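Local coordinates for variant surface glycoprotein MITat 1.13 (Trypanosoma brucei, PDB 6Z8H) that probably forms part of the dense, GPI-anchored surface coat of the parasite, whose antigenically distinct variants help it evade the host immune response, at residues G345-K351 with D360-L365; C201-Q207 with V216-L222; F287-R291 with Y329-G333. One frame throughout, in Å; residues are numbered along the deposited sequence.

Contact 1: G345-K351 with D360-L365; sequences GSTRIPK and DTIDKL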
ATOM      1  N   GLY A 345      -3.665  35.013   7.884  1.00 29.35           N
ATOM      2  CA  GLY A 345      -2.244  34.723   7.896  1.00 30.04           C
ATOM      3  C   GLY A 345      -1.363  35.861   8.372  1.00 30.23           C
ATOM      4  O   GLY A 345      -0.243  35.612   8.825  1.00 31.41           O
ATOM      5  N   SER A 346      -1.834  37.095   8.274  1.00 30.97           N
ATOM      6  CA  SER A 346      -1.083  38.261   8.718  1.00 31.52           C
ATOM      7  C   SER A 346      -1.319  38.580  10.191  1.00 30.48           C
ATOM      8  O   SER A 346      -0.745  39.539  10.717  1.00 30.52           O
ATOM      9  CB  SER A 346      -1.468  39.484   7.881  1.00 33.82           C
ATOM     10  OG  SER A 346      -2.778  39.909   8.191  1.00 36.07           O
ATOM     11  N   THR A 347      -2.181  37.829  10.861  1.00 28.87           N
ATOM     12  CA  THR A 347      -2.419  38.059  12.277  1.00 28.62           C
ATOM     13  C   THR A 347      -1.124  37.869  13.065  1.00 28.84           C
ATOM     14  O   THR A 347      -0.447  36.853  12.926  1.00 28.06           O
ATOM     15  CB  THR A 347      -3.475  37.079  12.780  1.00 29.47           C
ATOM     16  OG1 THR A 347      -4.682  37.231  12.029  1.00 32.77           O
ATOM     17  CG2 THR A 347      -3.790  37.341  14.235  1.00 28.80           C
ATOM     18  N   ARG A 348      -0.774  38.860  13.883  1.00 30.30           N
ATOM     19  CA  ARG A 348       0.442  38.810  14.683  1.00 30.99           C
ATOM     20  C   ARG A 348       0.190  38.024  15.965  1.00 29.93           C
ATOM     21  O   ARG A 348      -0.870  38.142  16.590  1.00 29.71           O
ATOM     22  CB  ARG A 348       0.932  40.229  14.990  1.00 33.60           C
ATOM     23  CG  ARG A 348       1.262  41.030  13.734  1.00 36.67           C
ATOM     24  CD  ARG A 348       1.981  42.339  14.050  1.00 39.83           C
ATOM     25  NE  ARG A 348       3.324  42.102  14.578  1.00 42.55           N
ATOM     26  CZ  ARG A 348       4.393  41.831  13.831  1.00 44.39           C
ATOM     27  NH1 ARG A 348       4.297  41.767  12.506  1.00 45.56           N
ATOM     28  NH2 ARG A 348       5.569  41.619  14.407  1.00 44.59           N
ATOM     29  N   ILE A 349       1.159  37.190  16.323  1.00 27.69           N
ATOM     30  CA  ILE A 349       1.057  36.261  17.449  1.00 27.53           C
ATOM     31  C   ILE A 349       2.381  36.254  18.189  1.00 26.42           C
ATOM     32  O   ILE A 349       3.413  36.658  17.640  1.00 27.97           O
ATOM     33  CB  ILE A 349       0.717  34.831  16.993  1.00 26.59           C
ATOM     34  CG1 ILE A 349       1.739  34.322  15.974  1.00 26.25           C
ATOM     35  CG2 ILE A 349      -0.694  34.793  16.392  1.00 27.54           C
ATOM     36  CD1 ILE A 349       1.609  32.833  15.664  1.00 25.93           C
ATOM     37  N   PRO A 350       2.377  35.815  19.448  1.00 27.29           N
ATOM     38  CA  PRO A 350       3.632  35.753  20.214  1.00 28.40           C
ATOM     39  C   PRO A 350       4.598  34.722  19.646  1.00 28.70           C
ATOM     40  O   PRO A 350       4.193  33.667  19.156  1.00 28.65           O
ATOM     41  CB  PRO A 350       3.184  35.353  21.626  1.00 27.52           C
ATOM     42  CG  PRO A 350       1.736  35.543  21.662  1.00 28.16           C
ATOM     43  CD  PRO A 350       1.205  35.450  20.254  1.00 27.04           C
ATOM     44  N   LYS A 351       5.896  35.016  19.793  1.00 30.03           N
ATOM     45  CA  LYS A 351       6.997  34.149  19.381  1.00 31.41           C
ATOM     46  C   LYS A 351       8.031  34.064  20.500  1.00 29.87           C
ATOM     47  O   LYS A 351       8.436  35.094  21.053  1.00 29.77           O
ATOM     48  CB  LYS A 351       7.672  34.732  18.133  1.00 32.56           C
ATOM     49  CG  LYS A 351       8.845  33.922  17.615  1.00 36.55           C
ATOM     50  CD  LYS A 351       9.506  34.555  16.392  1.00 39.50           C
ATOM     51  CE  LYS A 351      10.488  35.654  16.760  1.00 41.68           C
ATOM     52  NZ  LYS A 351      11.348  36.021  15.589  1.00 43.26           N
ATOM     53  N   ASP A 360       5.329  37.931  15.586  1.00 34.47           N
ATOM     54  CA  ASP A 360       5.373  37.862  14.132  1.00 34.75           C
ATOM     55  C   ASP A 360       4.034  37.310  13.650  1.00 33.08           C
ATOM     56  O   ASP A 360       3.135  37.019  14.443  1.00 32.46           O
ATOM     57  CB  ASP A 360       6.561  37.018  13.661  1.00 38.24           C
ATOM     58  CG  ASP A 360       7.129  37.497  12.329  1.00 41.78           C
ATOM     59  OD1 ASP A 360       6.390  38.133  11.541  1.00 42.50           O
ATOM     60  OD2 ASP A 360       8.321  37.240  12.070  1.00 44.11           O
ATOM     61  N   THR A 361       3.900  37.163  12.338  1.00 33.33           N
ATOM     62  CA  THR A 361       2.617  36.760  11.787  1.00 32.48           C
ATOM     63  C   THR A 361       2.495  35.244  11.777  1.00 29.97           C
ATOM     64  O   THR A 361       3.489  34.517  11.798  1.00 29.47           O
ATOM     65  CB  THR A 361       2.444  37.284  10.364  1.00 34.17           C
ATOM     66  OG1 THR A 361       3.278  36.523   9.477  1.00 34.74           O
ATOM     67  CG2 THR A 361       2.809  38.757  10.285  1.00 35.12           C
ATOM     68  N   ILE A 362       1.244  34.778  11.744  1.00 28.60           N
ATOM     69  CA  ILE A 362       0.951  33.354  11.596  1.00 28.16           C
ATOM     70  C   ILE A 362       1.671  32.790  10.382  1.00 28.98           C
ATOM     71  O   ILE A 362       2.249  31.696  10.434  1.00 28.84           O
ATOM     72  CB  ILE A 362      -0.574  33.140  11.510  1.00 27.67           C
ATOM     73  CG1 ILE A 362      -1.203  33.301  12.908  1.00 28.59           C
ATOM     74  CG2 ILE A 362      -0.896  31.788  10.892  1.00 29.09           C
ATOM     75  CD1 ILE A 362      -2.703  33.189  12.907  1.00 28.87           C
ATOM     76  N   ASP A 363       1.641  33.520   9.265  1.00 31.21           N
ATOM     77  CA  ASP A 363       2.233  32.994   8.040  1.00 33.07           C
ATOM     78  C   ASP A 363       3.755  32.927   8.113  1.00 33.66           C
ATOM     79  O   ASP A 363       4.358  32.074   7.456  1.00 35.16           O
ATOM     80  CB  ASP A 363       1.780  33.822   6.842  1.00 35.63           C
ATOM     81  CG  ASP A 363       0.427  33.374   6.304  1.00 37.77           C
ATOM     82  OD1 ASP A 363      -0.124  32.370   6.816  1.00 37.73           O
ATOM     83  OD2 ASP A 363      -0.085  34.018   5.373  1.00 38.47           O
ATOM     84  N   LYS A 364       4.398  33.782   8.912  1.00 33.83           N
ATOM     85  CA  LYS A 364       5.845  33.671   9.085  1.00 35.74           C
ATOM     86  C   LYS A 364       6.196  32.561  10.073  1.00 34.41           C
ATOM     87  O   LYS A 364       7.138  31.791   9.848  1.00 36.80           O
ATOM     88  CB  LYS A 364       6.426  35.018   9.522  1.00 38.21           C
ATOM     89  CG  LYS A 364       6.366  36.090   8.438  1.00 41.48           C
ATOM     90  CD  LYS A 364       7.749  36.438   7.900  1.00 44.11           C
ATOM     91  CE  LYS A 364       7.684  36.989   6.482  1.00 45.37           C
ATOM     92  NZ  LYS A 364       8.709  36.345   5.605  1.00 46.22           N
ATOM     93  N   LEU A 365       5.424  32.440  11.148  1.00 32.50           N
ATOM     94  CA  LEU A 365       5.581  31.367  12.133  1.00 31.83           C
ATOM     95  C   LEU A 365       4.720  30.175  11.717  1.00 32.90           C
ATOM     96  O   LEU A 365       3.825  29.717  12.428  1.00 34.60           O
ATOM     97  CB  LEU A 365       5.184  31.882  13.511  1.00 31.16           C
ATOM     98  CG  LEU A 365       5.904  33.152  13.941  1.00 30.94           C
ATOM     99  CD1 LEU A 365       5.367  33.674  15.260  1.00 31.06           C
ATOM    100  CD2 LEU A 365       7.400  32.936  14.005  1.00 32.74           C
TER
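Ile349 sets CG1 between its own backbone N and carbonyl carbon (chi1 56°), which lays this branch against Leu365 and leaves CG2 to face Ile362. The side chains of Ile349 and Leu365 slide past each other in opposite directions, with Ile349 CG1 3.8 Å from Leu365 CD1. Ile362 instead crosses Ile349 at about a right angle, and its CG1 meets Ile349 CG2 at 3.8 Å. Lys351 starts out extended, CG anti to the backbone N (chi1 179°), and passes its methylenes across the other methyl of Leu365, Lys351 CD coming 3.6 Å from Leu365 CD2. Helix 368-383 adds Ala374 against Ile349, while helix 34-75 brings Ala72 and Lys68 to Ile362. The backbones form an antiparallel beta hairpin of strands 348-351 and 358-361. Ile349 and Asp360 are its hydrogen-bonded pair here, with Ile349 N to Asp360 O at 2.7 Å and Asp360 N to Ile349 O at 3.1 Å; Arg348 and Thr361 are the non-hydrogen-bonded pair next to it. Past these paired residues two more backbone bonds hold the turn: Ile362 N gives a 2.9 Å bond to Thr347 O, and Asp363 N one of 2.8 Å to a lone pair of Gly345 O. Thr361 steadies that turn as an ST motif, its OG1 accepting from Lys364 N. Arg348 spreads one face of its guanidinium over Asp360 CA and gives NH2 to Thr359 OG1. Asp360 OD1 lies 4.3 Å from Arg348 NH1 and well out of the guanidinium plane, at most a long-range attraction of charges, since no N-H points at it; that oxygen accepts from the backbone N of Thr361.

Contact 2: C201-Q207 with V216-L222; sequences CASGVGQ and VEANTHL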
ATOM      1  N   CYS A 201       6.563 -34.904 -36.234  1.00 35.47           N
ATOM      2  CA  CYS A 201       7.369 -36.061 -36.610  1.00 38.39           C
ATOM      3  C   CYS A 201       7.542 -36.120 -38.117  1.00 38.99           C
ATOM      4  O   CYS A 201       6.723 -35.654 -38.919  1.00 40.66           O
ATOM      5  CB  CYS A 201       6.803 -37.358 -36.025  1.00 41.51           C
ATOM      6  SG  CYS A 201       7.831 -38.866 -36.240  1.00 46.09           S
ATOM      7  N   ALA A 202       8.656 -36.659 -38.500  1.00 39.74           N
ATOM      8  CA  ALA A 202       8.880 -36.718 -39.932  1.00 38.04           C
ATOM      9  C   ALA A 202       9.855 -37.844 -40.138  1.00 39.44           C
ATOM     10  O   ALA A 202      10.982 -37.744 -39.657  1.00 41.14           O
ATOM     11  CB  ALA A 202       9.465 -35.406 -40.427  1.00 40.27           C
ATOM     12  N   SER A 203       9.421 -38.881 -40.836  1.00 38.57           N
ATOM     13  CA  SER A 203      10.227 -40.045 -41.137  1.00 38.58           C
ATOM     14  C   SER A 203      10.474 -40.075 -42.634  1.00 40.99           C
ATOM     15  O   SER A 203       9.758 -39.427 -43.406  1.00 42.27           O
ATOM     16  CB  SER A 203       9.494 -41.302 -40.666  1.00 39.58           C
ATOM     17  OG  SER A 203       8.156 -41.282 -41.136  1.00 39.54           O
ATOM     18  N   GLY A 204      11.531 -40.777 -43.016  1.00 43.93           N
ATOM     19  CA  GLY A 204      11.936 -40.871 -44.403  1.00 45.36           C
ATOM     20  C   GLY A 204      12.981 -39.832 -44.780  1.00 45.39           C
ATOM     21  O   GLY A 204      13.219 -38.850 -44.066  1.00 43.81           O
ATOM     22  N   VAL A 205      13.608 -40.082 -45.938  1.00 47.12           N
ATOM     23  CA  VAL A 205      14.624 -39.178 -46.466  1.00 48.65           C
ATOM     24  C   VAL A 205      13.945 -37.891 -46.913  1.00 49.52           C
ATOM     25  O   VAL A 205      12.928 -37.915 -47.618  1.00 51.26           O
ATOM     26  CB  VAL A 205      15.399 -39.825 -47.629  1.00 49.07           C
ATOM     27  CG1 VAL A 205      16.612 -38.952 -48.015  1.00 49.26           C
ATOM     28  CG2 VAL A 205      15.848 -41.235 -47.287  1.00 49.69           C
ATOM     29  N   GLY A 206      14.511 -36.764 -46.523  1.00 50.61           N
ATOM     30  CA  GLY A 206      13.913 -35.482 -46.813  1.00 50.24           C
ATOM     31  C   GLY A 206      12.872 -35.016 -45.814  1.00 50.70           C
ATOM     32  O   GLY A 206      12.495 -33.837 -45.857  1.00 50.56           O
ATOM     33  N   GLN A 207      12.394 -35.893 -44.931  1.00 50.17           N
ATOM     34  CA  GLN A 207      11.399 -35.541 -43.913  1.00 50.09           C
ATOM     35  C   GLN A 207      10.178 -34.868 -44.548  1.00 51.91           C
ATOM     36  O   GLN A 207       9.756 -33.777 -44.148  1.00 52.00           O
ATOM     37  CB  GLN A 207      12.012 -34.677 -42.808  1.00 49.86           C
ATOM     38  CG  GLN A 207      13.150 -35.354 -42.046  1.00 48.99           C
ATOM     39  CD  GLN A 207      14.526 -34.992 -42.595  1.00 48.80           C
ATOM     40  OE1 GLN A 207      14.737 -33.888 -43.101  1.00 49.57           O
ATOM     41  NE2 GLN A 207      15.472 -35.918 -42.484  1.00 48.05           N
ATOM     42  N   VAL A 216       9.355 -44.382 -37.759  1.00 42.61           N
ATOM     43  CA  VAL A 216      10.518 -43.602 -37.361  1.00 40.81           C
ATOM     44  C   VAL A 216      11.785 -44.324 -37.792  1.00 41.43           C
ATOM     45  O   VAL A 216      11.993 -45.501 -37.468  1.00 40.43           O
ATOM     46  CB  VAL A 216      10.492 -43.353 -35.849  1.00 38.97           C
ATOM     47  CG1 VAL A 216      11.818 -42.763 -35.384  1.00 39.84           C
ATOM     48  CG2 VAL A 216       9.324 -42.438 -35.452  1.00 38.85           C
ATOM     49  N   GLU A 217      12.639 -43.615 -38.522  1.00 42.32           N
ATOM     50  CA  GLU A 217      13.852 -44.203 -39.076  1.00 42.40           C
ATOM     51  C   GLU A 217      14.998 -43.206 -38.938  1.00 42.37           C
ATOM     52  O   GLU A 217      14.928 -42.245 -38.166  1.00 42.04           O
ATOM     53  CB  GLU A 217      13.575 -44.676 -40.510  1.00 43.55           C
ATOM     54  CG  GLU A 217      13.041 -43.616 -41.437  1.00 45.18           C
ATOM     55  CD  GLU A 217      14.135 -42.817 -42.111  1.00 48.42           C
ATOM     56  OE1 GLU A 217      15.154 -43.408 -42.511  1.00 50.07           O
ATOM     57  OE2 GLU A 217      13.978 -41.576 -42.197  1.00 51.46           O
ATOM     58  N   ALA A 218      16.086 -43.439 -39.667  1.00 42.51           N
ATOM     59  CA  ALA A 218      17.339 -42.746 -39.400  1.00 41.46           C
ATOM     60  C   ALA A 218      17.331 -41.294 -39.848  1.00 41.08           C
ATOM     61  O   ALA A 218      18.098 -40.499 -39.294  1.00 40.52           O
ATOM     62  CB  ALA A 218      18.490 -43.491 -40.091  1.00 42.78           C
ATOM     63  N   ASN A 219      16.476 -40.923 -40.801  1.00 41.78           N
ATOM     64  CA  ASN A 219      16.358 -39.537 -41.227  1.00 40.30           C
ATOM     65  C   ASN A 219      15.275 -38.791 -40.456  1.00 38.83           C
ATOM     66  O   ASN A 219      14.980 -37.651 -40.799  1.00 39.86           O
ATOM     67  CB  ASN A 219      16.070 -39.451 -42.726  1.00 42.54           C
ATOM     68  CG  ASN A 219      17.149 -40.091 -43.546  1.00 44.83           C
ATOM     69  OD1 ASN A 219      18.178 -39.472 -43.828  1.00 47.15           O
ATOM     70  ND2 ASN A 219      16.934 -41.342 -43.925  1.00 46.07           N
ATOM     71  N   THR A 220      14.644 -39.431 -39.476  1.00 38.16           N
ATOM     72  CA  THR A 220      13.450 -38.875 -38.832  1.00 36.51           C
ATOM     73  C   THR A 220      13.757 -37.676 -37.922  1.00 36.71           C
ATOM     74  O   THR A 220      14.773 -37.645 -37.227  1.00 38.29           O
ATOM     75  CB  THR A 220      12.737 -39.991 -38.045  1.00 37.59           C
ATOM     76  OG1 THR A 220      12.211 -40.985 -38.944  1.00 39.23           O
ATOM     77  CG2 THR A 220      11.572 -39.445 -37.206  1.00 37.97           C
ATOM     78  N   HIS A 221      12.923 -36.643 -38.032  1.00 36.94           N
ATOM     79  CA  HIS A 221      12.931 -35.516 -37.102  1.00 36.21           C
ATOM     80  C   HIS A 221      11.728 -35.632 -36.177  1.00 36.42           C
ATOM     81  O   HIS A 221      10.588 -35.711 -36.639  1.00 36.56           O
ATOM     82  CB  HIS A 221      12.912 -34.162 -37.818  1.00 36.66           C
ATOM     83  CG  HIS A 221      14.178 -33.848 -38.561  1.00 38.91           C
ATOM     84  ND1 HIS A 221      14.486 -32.581 -39.009  1.00 40.04           N
ATOM     85  CD2 HIS A 221      15.209 -34.640 -38.941  1.00 40.49           C
ATOM     86  CE1 HIS A 221      15.652 -32.606 -39.633  1.00 40.61           C
ATOM     87  NE2 HIS A 221      16.118 -33.840 -39.593  1.00 41.21           N
ATOM     88  N   LEU A 222      11.981 -35.603 -34.872  1.00 34.20           N
ATOM     89  CA  LEU A 222      10.935 -35.678 -33.856  1.00 33.07           C
ATOM     90  C   LEU A 222      11.077 -34.451 -32.978  1.00 30.73           C
ATOM     91  O   LEU A 222      12.134 -34.262 -32.376  1.00 31.61           O
ATOM     92  CB  LEU A 222      11.102 -36.922 -32.986  1.00 32.65           C
ATOM     93  CG  LEU A 222      10.152 -37.204 -31.817  1.00 34.75           C
ATOM     94  CD1 LEU A 222       8.720 -37.302 -32.249  1.00 34.90           C
ATOM     95  CD2 LEU A 222      10.595 -38.515 -31.148  1.00 35.76           C
TER
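Gln207 lays its amide nearly flat over the imidazole of His221, the two planes only 15° apart. Gln207 CD sits above one face, offset toward the rim, 3.6 Å from His221 NE2. Nearer the backbone, Gln207 CG makes a CH-pi contact over the same ring, 4.0 Å from its centroid. A bend at chi2 (95°) brings Gln207 NE2 to Asn219 O at 2.5 Å, so short that the exact positions are doubtful. Glu217 curls back in the other half of the contact: its CG lies between backbone N and carbonyl carbon, and OE2 takes the N-H of Gly204 at 2.7 Å from above the carboxylate plane. The same carboxylate is gripped by Asn219, whose ND2 reaches the syn lone pair of Glu217 OE1 at 3.1 Å. Thr220 turns OG1 to accept an almost straight bond from Glu217 N, while its CG2 packs 3.9 Å from Cys201 SG. That sulfur also touches Val216; Leu147 and Phe140 of the second subunit pack on Cys201 and Val216 respectively. Ala202 and His221 form the last hydrogen-bonded pair of strands 194-202 and 221-229, though its bond from Ala202 N to His221 O is weak. Beyond it a type II turn, Gly204 to Gln207, faces a type I turn, Glu217 to Thr220. The strands form a beta hairpin with a long connection, which the Cys201-Cys211 disulfide ties to the end of the first strand.

Contact 3: F287-R291 with Y329-G333; sequences FNAVR and YGREG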
ATOM      1  N   PHE A 287     -14.803  28.454   0.008  1.00 30.34           N
ATOM      2  CA  PHE A 287     -15.947  29.119   0.638  1.00 30.54           C
ATOM      3  C   PHE A 287     -17.225  28.307   0.459  1.00 30.85           C
ATOM      4  O   PHE A 287     -18.083  28.285   1.340  1.00 31.83           O
ATOM      5  CB  PHE A 287     -16.130  30.539   0.097  1.00 31.18           C
ATOM      6  CG  PHE A 287     -17.057  31.396   0.926  1.00 32.15           C
ATOM      7  CD1 PHE A 287     -16.679  31.823   2.187  1.00 32.14           C
ATOM      8  CD2 PHE A 287     -18.304  31.766   0.441  1.00 32.86           C
ATOM      9  CE1 PHE A 287     -17.514  32.599   2.949  1.00 34.60           C
ATOM     10  CE2 PHE A 287     -19.153  32.560   1.203  1.00 33.96           C
ATOM     11  CZ  PHE A 287     -18.747  32.972   2.452  1.00 34.26           C
ATOM     12  N   ASN A 288     -17.372  27.613  -0.665  1.00 32.39           N
ATOM     13  CA  ASN A 288     -18.587  26.833  -0.873  1.00 35.00           C
ATOM     14  C   ASN A 288     -18.717  25.685   0.120  1.00 35.35           C
ATOM     15  O   ASN A 288     -19.833  25.231   0.391  1.00 36.57           O
ATOM     16  CB  ASN A 288     -18.628  26.283  -2.299  1.00 36.78           C
ATOM     17  CG  ASN A 288     -18.846  27.371  -3.342  1.00 38.02           C
ATOM     18  OD1 ASN A 288     -19.508  28.391  -3.092  1.00 38.64           O
ATOM     19  ND2 ASN A 288     -18.287  27.157  -4.522  1.00 38.88           N
ATOM     20  N   ALA A 289     -17.604  25.211   0.680  1.00 33.01           N
ATOM     21  CA  ALA A 289     -17.696  24.166   1.686  1.00 33.08           C
ATOM     22  C   ALA A 289     -18.139  24.725   3.029  1.00 33.75           C
ATOM     23  O   ALA A 289     -18.772  24.014   3.817  1.00 37.16           O
ATOM     24  CB  ALA A 289     -16.335  23.497   1.869  1.00 31.16           C
ATOM     25  N   VAL A 290     -17.809  25.981   3.315  1.00 30.92           N
ATOM     26  CA  VAL A 290     -18.180  26.626   4.573  1.00 32.07           C
ATOM     27  C   VAL A 290     -19.563  27.255   4.501  1.00 34.46           C
ATOM     28  O   VAL A 290     -20.353  27.131   5.443  1.00 34.37           O
ATOM     29  CB  VAL A 290     -17.110  27.680   4.917  1.00 31.57           C
ATOM     30  CG1 VAL A 290     -17.564  28.515   6.039  1.00 30.99           C
ATOM     31  CG2 VAL A 290     -15.790  27.006   5.228  1.00 30.41           C
ATOM     32  N   ARG A 291     -19.862  27.942   3.402  1.00 35.40           N
ATOM     33  CA  ARG A 291     -21.060  28.807   3.220  1.00 37.70           C
ATOM     34  C   ARG A 291     -22.345  28.001   3.392  1.00 36.80           C
ATOM     35  O   ARG A 291     -23.387  28.626   3.677  1.00 36.93           O
ATOM     36  CB  ARG A 291     -21.016  29.497   1.851  1.00 41.21           C
ATOM     37  CG  ARG A 291     -22.168  29.150   0.918  1.00 47.93           C
ATOM     38  CD  ARG A 291     -21.896  29.586  -0.510  1.00 51.77           C
ATOM     39  NE  ARG A 291     -21.920  31.032  -0.669  1.00 55.05           N
ATOM     40  CZ  ARG A 291     -23.024  31.771  -0.671  1.00 56.96           C
ATOM     41  NH1 ARG A 291     -24.205  31.197  -0.517  1.00 57.75           N
ATOM     42  NH2 ARG A 291     -22.943  33.080  -0.825  1.00 57.78           N
ATOM     43  N   TYR A 329     -16.644  38.818   3.812  1.00 29.85           N
ATOM     44  CA  TYR A 329     -15.882  37.908   2.964  1.00 29.86           C
ATOM     45  C   TYR A 329     -15.854  38.336   1.502  1.00 31.66           C
ATOM     46  O   TYR A 329     -15.449  37.548   0.655  1.00 33.41           O
ATOM     47  CB  TYR A 329     -16.412  36.460   3.090  1.00 28.40           C
ATOM     48  CG  TYR A 329     -16.614  36.009   4.507  1.00 28.11           C
ATOM     49  CD1 TYR A 329     -15.531  35.759   5.315  1.00 27.28           C
ATOM     50  CD2 TYR A 329     -17.884  35.832   5.039  1.00 26.98           C
ATOM     51  CE1 TYR A 329     -15.701  35.413   6.650  1.00 27.02           C
ATOM     52  CE2 TYR A 329     -18.059  35.464   6.342  1.00 27.24           C
ATOM     53  CZ  TYR A 329     -16.960  35.188   7.142  1.00 26.48           C
ATOM     54  OH  TYR A 329     -17.162  34.852   8.487  1.00 28.24           O
ATOM     55  N   GLY A 330     -16.221  39.572   1.198  1.00 32.05           N
ATOM     56  CA  GLY A 330     -16.480  39.990  -0.155  1.00 32.53           C
ATOM     57  C   GLY A 330     -17.813  39.461  -0.649  1.00 32.52           C
ATOM     58  O   GLY A 330     -18.403  38.542  -0.080  1.00 32.50           O
ATOM     59  N   ARG A 331     -18.283  40.055  -1.748  1.00 34.08           N
ATOM     60  CA  ARG A 331     -19.598  39.720  -2.285  1.00 35.30           C
ATOM     61  C   ARG A 331     -19.680  38.222  -2.564  1.00 36.82           C
ATOM     62  O   ARG A 331     -18.872  37.677  -3.323  1.00 37.13           O
ATOM     63  CB  ARG A 331     -19.873  40.530  -3.559  1.00 36.28           C
ATOM     64  CG  ARG A 331     -21.238  40.273  -4.162  1.00 38.67           C
ATOM     65  CD  ARG A 331     -21.627  41.375  -5.142  1.00 40.79           C
ATOM     66  NE  ARG A 331     -21.671  42.685  -4.496  1.00 42.32           N
ATOM     67  CZ  ARG A 331     -22.717  43.155  -3.819  1.00 43.47           C
ATOM     68  NH1 ARG A 331     -23.814  42.419  -3.691  1.00 42.94           N
ATOM     69  NH2 ARG A 331     -22.667  44.359  -3.259  1.00 45.09           N
ATOM     70  N   GLU A 332     -20.656  37.560  -1.935  1.00 37.70           N
ATOM     71  CA  GLU A 332     -20.820  36.103  -2.005  1.00 39.09           C
ATOM     72  C   GLU A 332     -19.510  35.345  -1.742  1.00 38.78           C
ATOM     73  O   GLU A 332     -19.253  34.282  -2.322  1.00 38.72           O
ATOM     74  CB  GLU A 332     -21.468  35.675  -3.320  1.00 42.84           C
ATOM     75  CG  GLU A 332     -22.895  36.198  -3.498  1.00 46.24           C
ATOM     76  CD  GLU A 332     -23.952  35.122  -3.305  1.00 50.71           C
ATOM     77  OE1 GLU A 332     -23.786  34.018  -3.879  1.00 52.63           O
ATOM     78  OE2 GLU A 332     -24.946  35.381  -2.582  1.00 52.87           O
ATOM     79  N   GLY A 333     -18.680  35.874  -0.843  1.00 36.33           N
ATOM     80  CA  GLY A 333     -17.455  35.195  -0.472  1.00 35.72           C
ATOM     81  C   GLY A 333     -16.353  35.262  -1.499  1.00 34.90           C
ATOM     82  O   GLY A 333     -15.412  34.469  -1.434  1.00 34.35           O
TER
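Gly333 sets its CA over one face of the Phe287 ring, 3.7 Å from the centroid and 19° off the normal, a CH-pi contact made close by the lack of a side chain on the glycine. Tyr329 meets the same ring obliquely: the planes stand at 48°, the centroids 5.5 Å apart, and Phe287 CE1 comes 3.9 Å from Tyr329 CG. Toward solvent, Arg291 NH2 and Glu332 OE1 pair as a salt bridge at 3.3 Å, although the oxygen lies well out of the guanidinium plane and no N-H points at it. Phe287 reaches the loop because CG is anti to its backbone N (chi1 -166°), directing the ring away from the short helix 287-291. On the loop side, Gly330 leaves the end of helix 318-329 with positive phi, and its O accepts from Gly333 N at 2.8 Å, bringing Gly333 up to the ring. Asn326 OD1 holds the backbone N of Glu332, and Tyr329 OH is tied to Lys83 O of helix 78-129. Ile325 and the ring of Tyr336 add further cover to Phe287. The loop between helices 318-329 and 336-345 is thus joined to helix 287-291 by dispersion and shape around a buried aromatic ring, with a charge pair on the more exposed side that probably tolerates some movement, having no directional bond to break.

In the fold
Contacts 1 and 3 share one side of the chain's centre, their own centres 24 Å apart and their nearest atoms about 12 Å. Helix 336-345 links them: the loop 329-333 leads into it, and Gly345 at its end opens contact 1. Both also lean on the long helical hairpin, contact 1 on helix 34-75 and contact 3 on helix 78-129. Contact 2 lies at the opposite end of this elongated molecule, with its centre 92 Å from that of contact 1 and 88 Å from that of contact 3. Of the three, contact 2 alone touches the second subunit, at the end of the five-stranded sheet.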